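PDB 5UJU: NAD-dependent aldehyde dehydrogenase from Burkholderia multivorans, which probably oxidises aldehydes to carboxylic acids with NAD as the hydride acceptor. Local coordinates for residues Gly156-His159 and Ala160-Arg163; Asn220-Pro223 and Gly224-Asp228. All coordinates share one frame; numbering follows the deposited sequence.

Interaction 1. Residues Gly156-His159 and Ala160-Arg163; sequences GGPH and AQDR
Q161 folds back over the peptide of G157, the N-cap residue of the helix that starts at P158, and this first turn is the tightly packed part of the contact. The backbone N of Q161 donates to the O of G157 (2.8 Å) almost straight, with an N-H...O angle of 169°; D162 N and R163 N continue the ladder to P158 O and H159 O. Because CG stands beside its own backbone N (chi1 -64°) and the chain bends at chi2, the Q161 amide lies flat over the G157-P158 peptide, the two planes nearly parallel and Q161 NE2 3.3 Å from G157 C. Glycine suits the cap because, with the backbone turned as here, a CB would run into CD of P158; proline suits the first turn, where its nitrogen needs no hydrogen. One water joins G156 O to Q161 NE2, and N131 and S134 hydrogen-bond the two ends of that amide.

The H159 side is looser. Its ring runs alongside the D162 carboxylate, planes 22° apart, yet CD2 of H159 stays 4.0 Å from OD2 of D162. H159 is the one partly exposed residue here; its NE2 hydrogen-bonds to E39, and D162 OD1 to S35. The turn begins helix 158-175 just after helix 149-156, with helix 97-132 against P158 and Q161, and helix 217-230 beside small, apolar A160 and R163.

Interaction 2. Residues Asn220-Pro223 and Gly224-Asp228; sequences NGYP and GLFAD
The backbone of G221, Y222 and P223 accepts three i to i+4 bonds, from L225, F226 and A227, the middle one from F226 N to Y222 O being 2.9 Å long. P223, lacking an amide hydrogen, kinks the helix. At this kink, one residue earlier in the ladder, water bridges what would be the next i to i+4 pair, donating to N220 O and accepting from G224 N at 2.8 Å.

Y222 and F226 both carry CG beside the backbone N (chi1 -80° and -74°), which sends their rings the same way into an edge-to-face (T-shaped) stack, centroids 5.5 Å apart and planes at 76°. CE2 of F226 sits over one face of the tyrosine, 3.9 Å from Y222 CG and displaced toward the rim. The phenyl edge also meets the backbone, F226 CD2 lying 3.3 Å from Y222 O. Large aromatic groups suit this buried flank, packed on helices 97-132 and 158-175; the buried tyrosine OH is satisfied by a hydrogen bond with T250. This aromatic i, i+4 pair lies on the connecting helix of a beta-alpha-beta unit, strand 191-211, helix 217-230 and strand 234-238, consistent with the Rossmann-like NAD-binding domain of aldehyde dehydrogenases.

In the fold
Interaction 1 precedes interaction 2 along the chain, and their centres lie about 11 Å apart. One spans the junction of helices 149-156 and 158-175, the other the middle of helix 217-230; strands 181-188 and 191-211 intervene in sequence. The two helices meet directly: A160 O is 3.6 Å from Y222 CD2, and R163 CB is 4.1 Å from P223 CG. Helix 97-132 touches both contacts, making a three-helix interface. Helix 158-175 thus lies against the helix that connects strands 191-211 and 234-238, two parallel neighbours in the mixed sheet, an arrangement consistent with a cofactor-binding domain flanked by further helices.

Interaction 1. Residues Gly156-His159 and Ala160-Arg163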
loop_
_atom_site.group_PDB
_atom_site.type_symbol
_atom_site.label_atom_id
_atom_site.label_comp_id
_atom_site.label_asym_id
_atom_site.label_seq_id
_atom_site.Cartn_x
_atom_site.Cartn_y
_atom_site.Cartn_z
ATOM N N GLY A 156 2.400 25.245 -11.600
ATOM C CA GLY A 156 1.369 25.466 -10.606
ATOM C C GLY A 156 -0.026 25.162 -11.111
ATOM O O GLY A 156 -0.899 24.791 -10.322
ATOM N N GLY A 157 -0.250 25.282 -12.423
ATOM C CA GLY A 157 -1.563 25.090 -12.998
ATOM C C GLY A 157 -1.663 23.785 -13.767
ATOM O O GLY A 157 -1.704 22.704 -13.183
ATOM N N PRO A 158 -1.678 23.871 -15.102
ATOM C CA PRO A 158 -1.893 22.667 -15.936
ATOM C C PRO A 158 -1.095 21.423 -15.563
ATOM O O PRO A 158 -1.680 20.335 -15.513
ATOM C CB PRO A 158 -1.517 23.175 -17.334
ATOM C CG PRO A 158 -1.919 24.600 -17.311
ATOM C CD PRO A 158 -1.717 25.106 -15.899
ATOM N N HIS A 159 0.217 21.532 -15.310
ATOM C CA HIS A 159 0.986 20.325 -14.994
ATOM C C HIS A 159 0.569 19.735 -13.650
ATOM O O HIS A 159 0.503 18.506 -13.501
ATOM C CB HIS A 159 2.491 20.620 -15.006
ATOM C CG HIS A 159 3.050 20.859 -16.374
ATOM N ND1 HIS A 159 4.387 21.109 -16.595
ATOM C CD2 HIS A 159 2.458 20.884 -17.590
ATOM C CE1 HIS A 159 4.593 21.291 -17.886
ATOM N NE2 HIS A 159 3.438 21.158 -18.513
ATOM N N ALA A 160 0.271 20.593 -12.663
ATOM C CA ALA A 160 -0.239 20.096 -11.389
ATOM C C ALA A 160 -1.610 19.474 -11.572
ATOM O O ALA A 160 -1.907 18.421 -10.989
ATOM C CB ALA A 160 -0.309 21.217 -10.351
ATOM N N GLN A 161 -2.451 20.116 -12.388
ATOM C CA GLN A 161 -3.763 19.564 -12.701
ATOM C C GLN A 161 -3.639 18.226 -13.428
ATOM O O GLN A 161 -4.405 17.295 -13.156
ATOM C CB GLN A 161 -4.551 20.593 -13.514
ATOM C CG GLN A 161 -4.828 21.874 -12.719
ATOM C CD GLN A 161 -4.871 23.111 -13.577
ATOM O OE1 GLN A 161 -4.921 23.029 -14.805
ATOM N NE2 GLN A 161 -4.862 24.277 -12.935
ATOM N N ASP A 162 -2.649 18.100 -14.323
ATOM C CA ASP A 162 -2.329 16.798 -14.917
ATOM C C ASP A 162 -2.073 15.739 -13.844
ATOM O O ASP A 162 -2.612 14.628 -13.902
ATOM C CB ASP A 162 -1.098 16.911 -15.824
ATOM C CG ASP A 162 -1.382 17.585 -17.150
ATOM O OD1 ASP A 162 -2.555 17.628 -17.575
ATOM O OD2 ASP A 162 -0.407 18.077 -17.771
ATOM N N ARG A 163 -1.221 16.060 -12.869
ATOM C CA ARG A 163 -0.858 15.088 -11.838
ATOM C C ARG A 163 -2.041 14.776 -10.931
ATOM O O ARG A 163 -2.174 13.650 -10.438
ATOM C CB ARG A 163 0.334 15.601 -11.017
ATOM C CG ARG A 163 1.696 15.558 -11.750
ATOM C CD ARG A 163 2.170 14.117 -11.974
ATOM N NE ARG A 163 3.456 14.046 -12.685
ATOM C CZ ARG A 163 4.107 12.913 -12.966
ATOM N NH1 ARG A 163 3.600 11.732 -12.618
ATOM N NH2 ARG A 163 5.274 12.957 -13.612
HETATM O O HOH W 1 -3.791 24.457 -10.348
#

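Interaction 2. Residues Asn220-Pro223 and Gly224-Asp228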
loop_
_atom_site.group_PDB
_atom_site.type_symbol
_atom_site.label_atom_id
_atom_site.label_comp_id
_atom_site.label_asym_id
_atom_site.label_seq_id
_atom_site.Cartn_x
_atom_site.Cartn_y
_atom_site.Cartn_z
ATOM N N ASN A 220 3.200 19.235 -5.999
ATOM C CA ASN A 220 3.397 18.195 -4.998
ATOM C C ASN A 220 2.158 17.958 -4.142
ATOM O O ASN A 220 1.958 16.837 -3.668
ATOM C CB ASN A 220 4.588 18.523 -4.090
ATOM C CG ASN A 220 5.928 18.306 -4.779
ATOM O OD1 ASN A 220 6.750 19.212 -4.871
ATOM N ND2 ASN A 220 6.150 17.090 -5.257
ATOM N N GLY A 221 1.335 18.980 -3.911
ATOM C CA GLY A 221 0.188 18.802 -3.035
ATOM C C GLY A 221 -1.008 18.129 -3.686
ATOM O O GLY A 221 -1.715 17.350 -3.035
ATOM N N TYR A 222 -1.243 18.411 -4.969
ATOM C CA TYR A 222 -2.445 17.891 -5.624
ATOM C C TYR A 222 -2.543 16.373 -5.650
ATOM O O TYR A 222 -3.664 15.865 -5.470
ATOM C CB TYR A 222 -2.559 18.413 -7.060
ATOM C CG TYR A 222 -3.098 19.808 -7.164
ATOM C CD1 TYR A 222 -3.288 20.590 -6.035
ATOM C CD2 TYR A 222 -3.405 20.352 -8.400
ATOM C CE1 TYR A 222 -3.775 21.900 -6.143
ATOM C CE2 TYR A 222 -3.887 21.632 -8.512
ATOM C CZ TYR A 222 -4.078 22.397 -7.388
ATOM O OH TYR A 222 -4.566 23.672 -7.523
ATOM N N PRO A 223 -1.475 15.598 -5.925
ATOM C CA PRO A 223 -1.666 14.137 -6.014
ATOM C C PRO A 223 -2.261 13.526 -4.755
ATOM O O PRO A 223 -3.182 12.709 -4.855
ATOM C CB PRO A 223 -0.248 13.614 -6.306
ATOM C CG PRO A 223 0.406 14.744 -7.054
ATOM C CD PRO A 223 -0.109 15.985 -6.342
ATOM N N GLY A 224 -1.779 13.904 -3.571
ATOM C CA GLY A 224 -2.368 13.382 -2.347
ATOM C C GLY A 224 -3.778 13.896 -2.099
ATOM O O GLY A 224 -4.658 13.138 -1.681
ATOM N N LEU A 225 -4.012 15.186 -2.356
ATOM C CA LEU A 225 -5.330 15.772 -2.123
ATOM C C LEU A 225 -6.405 15.074 -2.950
ATOM O O LEU A 225 -7.456 14.685 -2.429
ATOM C CB LEU A 225 -5.285 17.267 -2.437
ATOM C CG LEU A 225 -6.590 18.055 -2.635
ATOM C CD1 LEU A 225 -7.491 17.980 -1.398
ATOM C CD2 LEU A 225 -6.268 19.510 -2.987
ATOM N N PHE A 226 -6.146 14.885 -4.242
ATOM C CA PHE A 226 -7.146 14.320 -5.132
ATOM C C PHE A 226 -7.193 12.799 -5.081
ATOM O O PHE A 226 -8.254 12.223 -5.330
ATOM C CB PHE A 226 -6.904 14.843 -6.552
ATOM C CG PHE A 226 -7.321 16.269 -6.704
ATOM C CD1 PHE A 226 -8.657 16.588 -6.916
ATOM C CD2 PHE A 226 -6.410 17.299 -6.528
ATOM C CE1 PHE A 226 -9.068 17.908 -7.010
ATOM C CE2 PHE A 226 -6.817 18.625 -6.620
ATOM C CZ PHE A 226 -8.153 18.927 -6.862
ATOM N N ALA A 227 -6.084 12.123 -4.749
ATOM C CA ALA A 227 -6.189 10.705 -4.414
ATOM C C ALA A 227 -7.098 10.497 -3.201
ATOM O O ALA A 227 -7.859 9.518 -3.140
ATOM C CB ALA A 227 -4.804 10.121 -4.140
ATOM N N ASP A 228 -6.979 11.375 -2.200
ATOM C CA ASP A 228 -7.843 11.314 -1.027
ATOM C C ASP A 228 -9.303 11.509 -1.431
ATOM O O ASP A 228 -10.164 10.694 -1.092
ATOM C CB ASP A 228 -7.425 12.378 -0.008
ATOM C CG ASP A 228 -6.225 11.975 0.856
ATOM O OD1 ASP A 228 -5.814 10.801 0.828
ATOM O OD2 ASP A 228 -5.699 12.858 1.586
HETATM O O HOH W 2 0.739 14.631 -2.629
#